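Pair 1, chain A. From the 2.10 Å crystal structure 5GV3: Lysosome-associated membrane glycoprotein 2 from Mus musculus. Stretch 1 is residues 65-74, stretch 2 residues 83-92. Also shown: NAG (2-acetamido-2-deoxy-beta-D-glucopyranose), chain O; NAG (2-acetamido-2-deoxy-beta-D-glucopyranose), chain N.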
# COMPACT_ATOMS: atom_id res chain seq x y z
N GLY A 65 -12.17 -4.31 6.42
CA GLY A 65 -13.62 -4.46 6.40
C GLY A 65 -14.19 -5.08 5.13
O GLY A 65 -13.66 -6.06 4.62
N PHE A 66 -15.24 -4.46 4.59
CA PHE A 66 -15.92 -4.98 3.40
C PHE A 66 -15.49 -4.11 2.25
O PHE A 66 -15.59 -4.48 1.07
CB PHE A 66 -17.45 -4.86 3.51
CG PHE A 66 -18.02 -5.23 4.84
CD1 PHE A 66 -18.11 -6.56 5.22
CD2 PHE A 66 -18.52 -4.24 5.70
CE1 PHE A 66 -18.65 -6.91 6.44
CE2 PHE A 66 -19.06 -4.59 6.92
CZ PHE A 66 -19.12 -5.92 7.29
N ALA A 67 -15.01 -2.94 2.62
CA ALA A 67 -14.90 -1.81 1.72
C ALA A 67 -13.64 -1.76 0.89
O ALA A 67 -13.71 -1.55 -0.31
CB ALA A 67 -14.98 -0.55 2.53
N VAL A 68 -12.50 -1.96 1.53
CA VAL A 68 -11.25 -1.62 0.89
C VAL A 68 -10.18 -2.68 1.02
O VAL A 68 -9.93 -3.20 2.10
CB VAL A 68 -10.71 -0.30 1.48
CG1 VAL A 68 -9.33 0.00 0.94
CG2 VAL A 68 -11.66 0.85 1.19
N SER A 69 -9.57 -3.02 -0.11
CA SER A 69 -8.43 -3.90 -0.13
C SER A 69 -7.31 -3.17 -0.88
O SER A 69 -7.57 -2.26 -1.66
CB SER A 69 -8.77 -5.24 -0.79
OG SER A 69 -9.13 -5.05 -2.14
N TRP A 70 -6.07 -3.56 -0.61
CA TRP A 70 -4.92 -2.86 -1.15
C TRP A 70 -3.78 -3.84 -1.32
O TRP A 70 -3.59 -4.75 -0.50
CB TRP A 70 -4.52 -1.70 -0.23
CG TRP A 70 -3.33 -0.91 -0.69
CD1 TRP A 70 -3.34 0.19 -1.47
CD2 TRP A 70 -1.96 -1.19 -0.38
NE1 TRP A 70 -2.06 0.64 -1.68
CE2 TRP A 70 -1.19 -0.19 -1.02
CE3 TRP A 70 -1.30 -2.17 0.36
CZ2 TRP A 70 0.21 -0.15 -0.94
CZ3 TRP A 70 0.09 -2.13 0.45
CH2 TRP A 70 0.83 -1.12 -0.19
N ALA A 71 -3.01 -3.68 -2.40
CA ALA A 71 -1.93 -4.62 -2.68
C ALA A 71 -0.75 -3.93 -3.36
O ALA A 71 -0.90 -2.86 -3.94
CB ALA A 71 -2.45 -5.77 -3.55
N VAL A 72 0.41 -4.57 -3.29
CA VAL A 72 1.62 -4.06 -3.92
C VAL A 72 2.55 -5.22 -4.31
O VAL A 72 2.57 -6.25 -3.65
CB VAL A 72 2.37 -3.05 -3.00
CG1 VAL A 72 2.71 -3.68 -1.65
CG2 VAL A 72 3.62 -2.48 -3.68
N ASN A 73 3.29 -5.03 -5.39
CA ASN A 73 4.28 -5.99 -5.85
C ASN A 73 5.69 -5.57 -5.59
O ASN A 73 6.03 -4.40 -5.74
CB ASN A 73 4.20 -6.23 -7.35
CG ASN A 73 3.29 -7.34 -7.73
OD1 ASN A 73 2.92 -8.18 -6.91
ND2 ASN A 73 2.94 -7.36 -9.01
N PHE A 74 6.51 -6.55 -5.26
CA PHE A 74 7.95 -6.38 -5.22
C PHE A 74 8.58 -7.44 -6.11
O PHE A 74 8.40 -8.63 -5.88
CB PHE A 74 8.47 -6.48 -3.78
CG PHE A 74 7.71 -5.64 -2.79
CD1 PHE A 74 7.97 -4.28 -2.66
CD2 PHE A 74 6.74 -6.21 -1.96
CE1 PHE A 74 7.27 -3.49 -1.74
CE2 PHE A 74 6.05 -5.43 -1.04
CZ PHE A 74 6.32 -4.07 -0.93
N ILE A 83 9.21 -1.78 -6.85
CA ILE A 83 7.95 -1.64 -6.15
C ILE A 83 6.95 -1.25 -7.22
O ILE A 83 7.07 -0.20 -7.84
CB ILE A 83 8.01 -0.59 -5.05
CG1 ILE A 83 9.08 -0.94 -4.02
CG2 ILE A 83 6.67 -0.47 -4.36
CD1 ILE A 83 9.34 0.15 -3.04
N HIS A 84 5.97 -2.12 -7.45
CA HIS A 84 5.20 -2.06 -8.68
C HIS A 84 3.75 -2.53 -8.44
O HIS A 84 3.46 -3.15 -7.42
CB HIS A 84 5.94 -2.90 -9.74
CG HIS A 84 5.18 -3.09 -11.02
ND1 HIS A 84 4.59 -2.06 -11.70
CD2 HIS A 84 4.97 -4.21 -11.75
CE1 HIS A 84 4.01 -2.54 -12.79
NE2 HIS A 84 4.21 -3.83 -12.83
N ASP A 85 2.85 -2.22 -9.37
CA ASP A 85 1.48 -2.72 -9.34
C ASP A 85 0.75 -2.41 -8.03
O ASP A 85 0.11 -3.28 -7.45
CB ASP A 85 1.43 -4.23 -9.56
CG ASP A 85 2.01 -4.65 -10.89
OD1 ASP A 85 1.75 -3.97 -11.91
OD2 ASP A 85 2.74 -5.65 -10.93
N ILE A 86 0.85 -1.17 -7.57
CA ILE A 86 0.08 -0.77 -6.42
C ILE A 86 -1.37 -0.65 -6.85
O ILE A 86 -1.69 0.08 -7.79
CB ILE A 86 0.57 0.56 -5.82
CG1 ILE A 86 2.04 0.45 -5.41
CG2 ILE A 86 -0.29 0.96 -4.63
CD1 ILE A 86 2.65 1.76 -4.97
N VAL A 87 -2.24 -1.40 -6.19
CA VAL A 87 -3.65 -1.44 -6.56
C VAL A 87 -4.55 -1.25 -5.34
O VAL A 87 -4.37 -1.89 -4.30
CB VAL A 87 -4.01 -2.77 -7.24
CG1 VAL A 87 -5.51 -2.86 -7.46
CG2 VAL A 87 -3.27 -2.91 -8.56
N LEU A 88 -5.54 -0.37 -5.49
CA LEU A 88 -6.57 -0.18 -4.48
C LEU A 88 -7.91 -0.63 -5.03
O LEU A 88 -8.28 -0.27 -6.15
CB LEU A 88 -6.64 1.29 -4.06
CG LEU A 88 -7.73 1.65 -3.05
CD1 LEU A 88 -7.33 1.19 -1.67
CD2 LEU A 88 -7.99 3.15 -3.05
N SER A 89 -8.63 -1.44 -4.26
CA SER A 89 -9.99 -1.83 -4.63
C SER A 89 -10.94 -1.39 -3.54
O SER A 89 -10.71 -1.63 -2.36
CB SER A 89 -10.11 -3.33 -4.86
OG SER A 89 -9.22 -3.76 -5.87
N TYR A 90 -12.00 -0.69 -3.94
CA TYR A 90 -12.99 -0.27 -2.97
C TYR A 90 -14.41 -0.62 -3.42
O TYR A 90 -14.71 -0.64 -4.61
CB TYR A 90 -12.87 1.23 -2.66
CG TYR A 90 -13.04 2.18 -3.82
CD1 TYR A 90 -11.98 2.49 -4.65
CD2 TYR A 90 -14.27 2.79 -4.07
CE1 TYR A 90 -12.12 3.37 -5.70
CE2 TYR A 90 -14.42 3.68 -5.12
CZ TYR A 90 -13.35 3.97 -5.93
OH TYR A 90 -13.51 4.85 -6.98
N ASN A 91 -15.23 -0.96 -2.43
CA ASN A 91 -16.56 -1.49 -2.65
C ASN A 91 -17.62 -0.49 -2.20
O ASN A 91 -17.81 -0.28 -1.00
CB ASN A 91 -16.68 -2.81 -1.88
CG ASN A 91 -18.02 -3.48 -2.04
OD1 ASN A 91 -18.98 -2.91 -2.55
ND2 ASN A 91 -18.09 -4.72 -1.57
N THR A 92 -18.32 0.12 -3.16
CA THR A 92 -19.26 1.18 -2.83
C THR A 92 -20.61 0.65 -2.37
O THR A 92 -21.51 1.42 -2.03
CB THR A 92 -19.49 2.12 -4.02
OG1 THR A 92 -19.81 1.36 -5.19
CG2 THR A 92 -18.24 2.96 -4.27
C1 NAG O . 2.09 -8.32 -9.63
C2 NAG O . 2.88 -9.42 -10.36
C3 NAG O . 1.91 -10.34 -11.11
C4 NAG O . 0.80 -10.82 -10.18
C5 NAG O . 0.16 -9.63 -9.47
C6 NAG O . -0.90 -10.01 -8.46
C7 NAG O . 4.86 -9.50 -11.82
C8 NAG O . 5.75 -8.71 -12.73
N2 NAG O . 3.85 -8.82 -11.27
O3 NAG O . 2.62 -11.44 -11.66
O4 NAG O . -0.19 -11.52 -10.93
O5 NAG O . 1.17 -8.91 -8.76
O6 NAG O . -1.26 -8.89 -7.68
O7 NAG O . 5.05 -10.69 -11.60
C1 NAG N . -19.32 -5.46 -1.63
C2 NAG N . -19.14 -6.96 -1.70
C3 NAG N . -20.51 -7.63 -1.78
C4 NAG N . -21.37 -7.20 -0.60
C5 NAG N . -21.41 -5.68 -0.45
C6 NAG N . -22.03 -5.24 0.86
C7 NAG N . -17.05 -7.82 -2.64
C8 NAG N . -16.32 -8.22 -3.88
N2 NAG N . -18.30 -7.37 -2.81
O3 NAG N . -20.35 -9.04 -1.79
O4 NAG N . -22.70 -7.67 -0.80
O5 NAG N . -20.09 -5.12 -0.48
O6 NAG N . -21.04 -5.17 1.88
O7 NAG N . -16.54 -7.91 -1.53

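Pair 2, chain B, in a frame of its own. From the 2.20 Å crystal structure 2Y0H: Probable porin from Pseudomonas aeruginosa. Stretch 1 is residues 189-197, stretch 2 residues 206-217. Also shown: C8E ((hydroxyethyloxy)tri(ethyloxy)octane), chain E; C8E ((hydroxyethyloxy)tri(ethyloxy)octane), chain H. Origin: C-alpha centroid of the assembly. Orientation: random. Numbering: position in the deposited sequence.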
# COMPACT_ATOMS: atom_id res chain seq x y z
N PRO B 189 -18.17 6.60 16.24
CA PRO B 189 -17.45 7.32 15.17
C PRO B 189 -16.00 7.59 15.57
O PRO B 189 -15.22 8.09 14.76
CB PRO B 189 -18.23 8.63 15.04
CG PRO B 189 -19.55 8.37 15.70
CD PRO B 189 -19.25 7.41 16.80
N ARG B 190 -15.65 7.27 16.82
CA ARG B 190 -14.28 7.43 17.33
C ARG B 190 -13.51 6.11 17.33
O ARG B 190 -12.27 6.10 17.35
CB ARG B 190 -14.31 7.97 18.77
CG ARG B 190 -14.39 9.49 18.93
CD ARG B 190 -14.54 9.86 20.41
NE ARG B 190 -15.86 9.50 20.93
CZ ARG B 190 -16.11 8.43 21.69
NH1 ARG B 190 -15.13 7.60 22.04
NH2 ARG B 190 -17.35 8.19 22.11
N LEU B 191 -14.24 5.00 17.31
CA LEU B 191 -13.65 3.69 17.55
C LEU B 191 -14.14 2.62 16.58
O LEU B 191 -15.33 2.30 16.55
CB LEU B 191 -13.94 3.23 18.98
CG LEU B 191 -13.57 1.79 19.32
CD1 LEU B 191 -12.09 1.57 19.19
CD2 LEU B 191 -14.02 1.47 20.73
N SER B 192 -13.22 2.05 15.81
CA SER B 192 -13.55 0.97 14.91
C SER B 192 -12.55 -0.16 15.01
O SER B 192 -11.40 0.04 15.40
CB SER B 192 -13.63 1.47 13.47
OG SER B 192 -12.39 2.03 13.09
N ALA B 193 -12.98 -1.37 14.66
CA ALA B 193 -12.12 -2.52 14.72
C ALA B 193 -12.22 -3.29 13.41
O ALA B 193 -13.25 -3.25 12.73
CB ALA B 193 -12.51 -3.41 15.90
N SER B 194 -11.14 -3.98 13.06
CA SER B 194 -11.09 -4.72 11.81
C SER B 194 -10.45 -6.07 12.02
O SER B 194 -9.46 -6.19 12.73
CB SER B 194 -10.27 -3.95 10.77
OG SER B 194 -11.00 -2.85 10.30
N TYR B 195 -11.04 -7.08 11.40
CA TYR B 195 -10.39 -8.38 11.37
C TYR B 195 -10.33 -8.85 9.92
O TYR B 195 -11.32 -8.77 9.20
CB TYR B 195 -11.13 -9.41 12.23
CG TYR B 195 -10.67 -10.82 11.96
CD1 TYR B 195 -11.24 -11.58 10.95
CD2 TYR B 195 -9.63 -11.38 12.69
CE1 TYR B 195 -10.80 -12.88 10.69
CE2 TYR B 195 -9.18 -12.67 12.44
CZ TYR B 195 -9.76 -13.41 11.45
OH TYR B 195 -9.31 -14.69 11.21
N TYR B 196 -9.17 -9.33 9.50
CA TYR B 196 -9.01 -9.90 8.16
C TYR B 196 -8.25 -11.22 8.20
O TYR B 196 -7.39 -11.43 9.06
CB TYR B 196 -8.30 -8.92 7.21
CG TYR B 196 -9.23 -7.95 6.53
CD1 TYR B 196 -9.60 -6.76 7.14
CD2 TYR B 196 -9.73 -8.21 5.26
CE1 TYR B 196 -10.46 -5.86 6.51
CE2 TYR B 196 -10.60 -7.33 4.63
CZ TYR B 196 -10.96 -6.16 5.25
OH TYR B 196 -11.81 -5.28 4.61
N TYR B 197 -8.58 -12.10 7.25
CA TYR B 197 -7.90 -13.38 7.09
C TYR B 197 -7.40 -13.47 5.65
O TYR B 197 -8.17 -13.27 4.70
CB TYR B 197 -8.87 -14.53 7.40
CG TYR B 197 -8.32 -15.92 7.17
CD1 TYR B 197 -7.32 -16.44 7.98
CD2 TYR B 197 -8.80 -16.72 6.13
CE1 TYR B 197 -6.81 -17.72 7.77
CE2 TYR B 197 -8.29 -18.01 5.91
CZ TYR B 197 -7.29 -18.50 6.74
OH TYR B 197 -6.78 -19.76 6.54
N GLN B 206 -2.80 -15.85 7.22
CA GLN B 206 -2.49 -14.65 7.98
C GLN B 206 -3.75 -14.05 8.60
O GLN B 206 -4.73 -13.78 7.90
CB GLN B 206 -1.83 -13.64 7.05
CG GLN B 206 -1.37 -12.38 7.72
CD GLN B 206 -0.47 -11.56 6.80
OE1 GLN B 206 -0.95 -10.79 5.99
NE2 GLN B 206 0.84 -11.74 6.94
N HIS B 207 -3.71 -13.83 9.91
CA HIS B 207 -4.82 -13.21 10.61
C HIS B 207 -4.42 -11.80 10.96
O HIS B 207 -3.29 -11.56 11.38
CB HIS B 207 -5.17 -13.95 11.92
CG HIS B 207 -5.65 -15.35 11.71
ND1 HIS B 207 -6.99 -15.67 11.58
CD2 HIS B 207 -4.98 -16.52 11.60
CE1 HIS B 207 -7.12 -16.97 11.41
NE2 HIS B 207 -5.91 -17.51 11.41
N TYR B 208 -5.35 -10.86 10.81
CA TYR B 208 -5.09 -9.46 11.09
C TYR B 208 -6.13 -8.94 12.05
O TYR B 208 -7.33 -9.17 11.86
CB TYR B 208 -5.14 -8.63 9.82
CG TYR B 208 -5.22 -7.13 10.06
CD1 TYR B 208 -4.09 -6.40 10.40
CD2 TYR B 208 -6.43 -6.45 9.94
CE1 TYR B 208 -4.14 -5.04 10.62
CE2 TYR B 208 -6.49 -5.06 10.16
CZ TYR B 208 -5.34 -4.37 10.51
OH TYR B 208 -5.36 -3.01 10.73
N LEU B 209 -5.66 -8.20 13.05
CA LEU B 209 -6.55 -7.49 13.95
C LEU B 209 -6.10 -6.03 14.06
O LEU B 209 -4.94 -5.75 14.35
CB LEU B 209 -6.55 -8.13 15.34
CG LEU B 209 -7.74 -7.67 16.18
CD1 LEU B 209 -9.00 -8.20 15.52
CD2 LEU B 209 -7.64 -8.17 17.63
N GLY B 210 -7.02 -5.12 13.81
CA GLY B 210 -6.72 -3.71 13.88
C GLY B 210 -7.71 -2.97 14.76
O GLY B 210 -8.91 -3.23 14.73
N LEU B 211 -7.20 -2.03 15.54
CA LEU B 211 -8.04 -1.24 16.42
C LEU B 211 -7.71 0.22 16.15
O LEU B 211 -6.59 0.68 16.40
CB LEU B 211 -7.72 -1.60 17.87
CG LEU B 211 -8.86 -1.69 18.87
CD1 LEU B 211 -8.38 -2.37 20.14
CD2 LEU B 211 -9.40 -0.31 19.17
N LEU B 212 -8.68 0.95 15.60
CA LEU B 212 -8.48 2.36 15.30
C LEU B 212 -9.27 3.27 16.25
O LEU B 212 -10.51 3.29 16.23
CB LEU B 212 -8.83 2.66 13.84
CG LEU B 212 -8.67 4.13 13.45
CD1 LEU B 212 -7.22 4.56 13.67
CD2 LEU B 212 -9.11 4.36 12.00
N HIS B 213 -8.55 4.03 17.08
CA HIS B 213 -9.19 4.96 18.01
C HIS B 213 -8.78 6.42 17.77
O HIS B 213 -7.59 6.75 17.75
CB HIS B 213 -8.91 4.57 19.47
CG HIS B 213 -9.62 5.44 20.46
ND1 HIS B 213 -8.98 6.39 21.22
CD2 HIS B 213 -10.93 5.51 20.78
CE1 HIS B 213 -9.87 7.01 21.98
NE2 HIS B 213 -11.06 6.50 21.73
N THR B 214 -9.78 7.27 17.58
CA THR B 214 -9.55 8.70 17.42
C THR B 214 -10.16 9.44 18.62
O THR B 214 -11.36 9.33 18.90
CB THR B 214 -10.12 9.25 16.09
OG1 THR B 214 -9.44 8.64 14.99
CG2 THR B 214 -9.94 10.75 16.01
N LEU B 215 -9.31 10.17 19.34
CA LEU B 215 -9.70 10.87 20.55
C LEU B 215 -9.61 12.37 20.29
O LEU B 215 -8.52 12.90 20.07
CB LEU B 215 -8.77 10.48 21.71
CG LEU B 215 -8.93 11.23 23.05
CD1 LEU B 215 -10.22 10.81 23.76
CD2 LEU B 215 -7.73 11.04 23.98
N PRO B 216 -10.75 13.08 20.31
CA PRO B 216 -10.73 14.55 20.17
C PRO B 216 -10.13 15.18 21.43
O PRO B 216 -10.36 14.68 22.53
CB PRO B 216 -12.21 14.92 20.04
CG PRO B 216 -12.93 13.61 19.76
CD PRO B 216 -12.12 12.56 20.46
N LEU B 217 -9.36 16.25 21.28
CA LEU B 217 -8.66 16.84 22.41
C LEU B 217 -8.79 18.36 22.43
O LEU B 217 -7.94 19.05 22.98
CB LEU B 217 -7.18 16.43 22.39
CG LEU B 217 -6.83 14.99 22.75
CD1 LEU B 217 -5.36 14.70 22.48
CD2 LEU B 217 -7.18 14.69 24.20
C1 C8E E . -15.59 -12.03 12.25
C2 C8E E . -15.28 -11.23 13.51
C3 C8E E . -14.26 -11.91 14.42
C4 C8E E . -13.26 -12.78 13.65
C5 C8E E . -12.93 -14.04 14.44
C6 C8E E . -11.60 -14.66 14.00
C7 C8E E . -11.27 -15.94 14.77
C8 C8E E . -10.15 -16.72 14.08
O9 C8E E . -9.44 -17.52 15.01
C10 C8E E . -9.28 -18.86 14.57
C1 C8E H . -12.98 -15.81 9.05
C2 C8E H . -11.65 -16.48 9.40
C3 C8E H . -11.80 -17.96 9.71
C4 C8E H . -10.59 -18.77 9.25
C5 C8E H . -10.04 -19.67 10.35

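Pair 1 breaks its register with a beta bulge between Ala A71 and Asn A73, whereas pair 2 runs through the matching region, Ser B194 to Tyr B196, without a shift. At the bulge Asp A85 takes phi/psi of 54/47°, and Asn A73 pairs with His A84; in pair 2 the position matching Asn A73, Tyr B196, pairs with Tyr B208, which matches Asp A85. Beyond the irregularity the two ladders are alike: antiparallel strands whose axes approach to 4.6 Å in pair 1 and 4.7 Å in pair 2, with 14 central residues superposing at 0.6 Å RMSD.

The shared backbone shows in equivalent hydrogen bonds. Ser A69 N to Ser A89 O (2.9 Å) and Ser A89 N to Ser A69 O (2.9 Å) correspond to Ser B192 N to Leu B212 O (3.0 Å) and Leu B212 N to Ser B192 O (2.9 Å). Two residues on, the Ala A71–Val A87 pair matches Ser B194–Gly B210. Asn A91 N to Ala A67 O (2.7 Å) is repeated by Thr B214 N to Arg B190 O (2.8 Å). Between these rungs, CA-H...O contacts such as Trp A70 CA to Val A87 O and Ala B193 CA to Gly B210 O, both 3.3 Å, fill the non-hydrogen-bonded pairs.

On the face carrying Val A68, Trp A70 and Leu A88, pair 1 packs by apolar contact. Val A68 CG1 lies 3.5 Å from Leu A88 CD1, a meeting repeated at matched positions by Leu B191 CD1 and Leu B211 CD2 at 3.3 Å. The next position differs in bulk: Leu A88 CD1 lies at the edge of the Trp A70 ring, 4.1 Å from Trp A70 CD1, while Ala B193 offers a methyl group alone. Val A72 CG2 reaches Ile A86 CG1 at 3.8 Å; at the matching pair, Tyr B195 CB meets Leu B209 CD1 at 4.1 Å. The longer tyrosine also extends to His B207, and Tyr B195 OH and His B207 ND1 share a 2.5 Å hydrogen bond whose proton is not assigned. Detergent covers this aromatic patch: C8E (chain E) C6 lies over the Tyr B195 ring, 3.4 Å from Tyr B195 CZ, and C8E (chain H) C4 over that of Tyr B197.

The opposite face changes chemistry near the bulge. Asn A73 ND2, bonded covalently to C1 of NAG (chain O) at 1.4 Å, donates to Asp A85 OD2 at 2.6 Å, and the sugar's N2 adds a weak 3.4 Å hydrogen bond to the same OD2. Tyr B196 and Tyr B208 replace this polar pair with apolar contact, CB to CB at 4.1 Å. The Tyr B208 ring runs on along the strand with Ser B194 CB at its edge; an ideal CB on Gly B210 would sit 2.2 Å from Tyr B208 OH, so the bare glycine leaves room for the ring. Its counterpart Val A87 carries a full side chain.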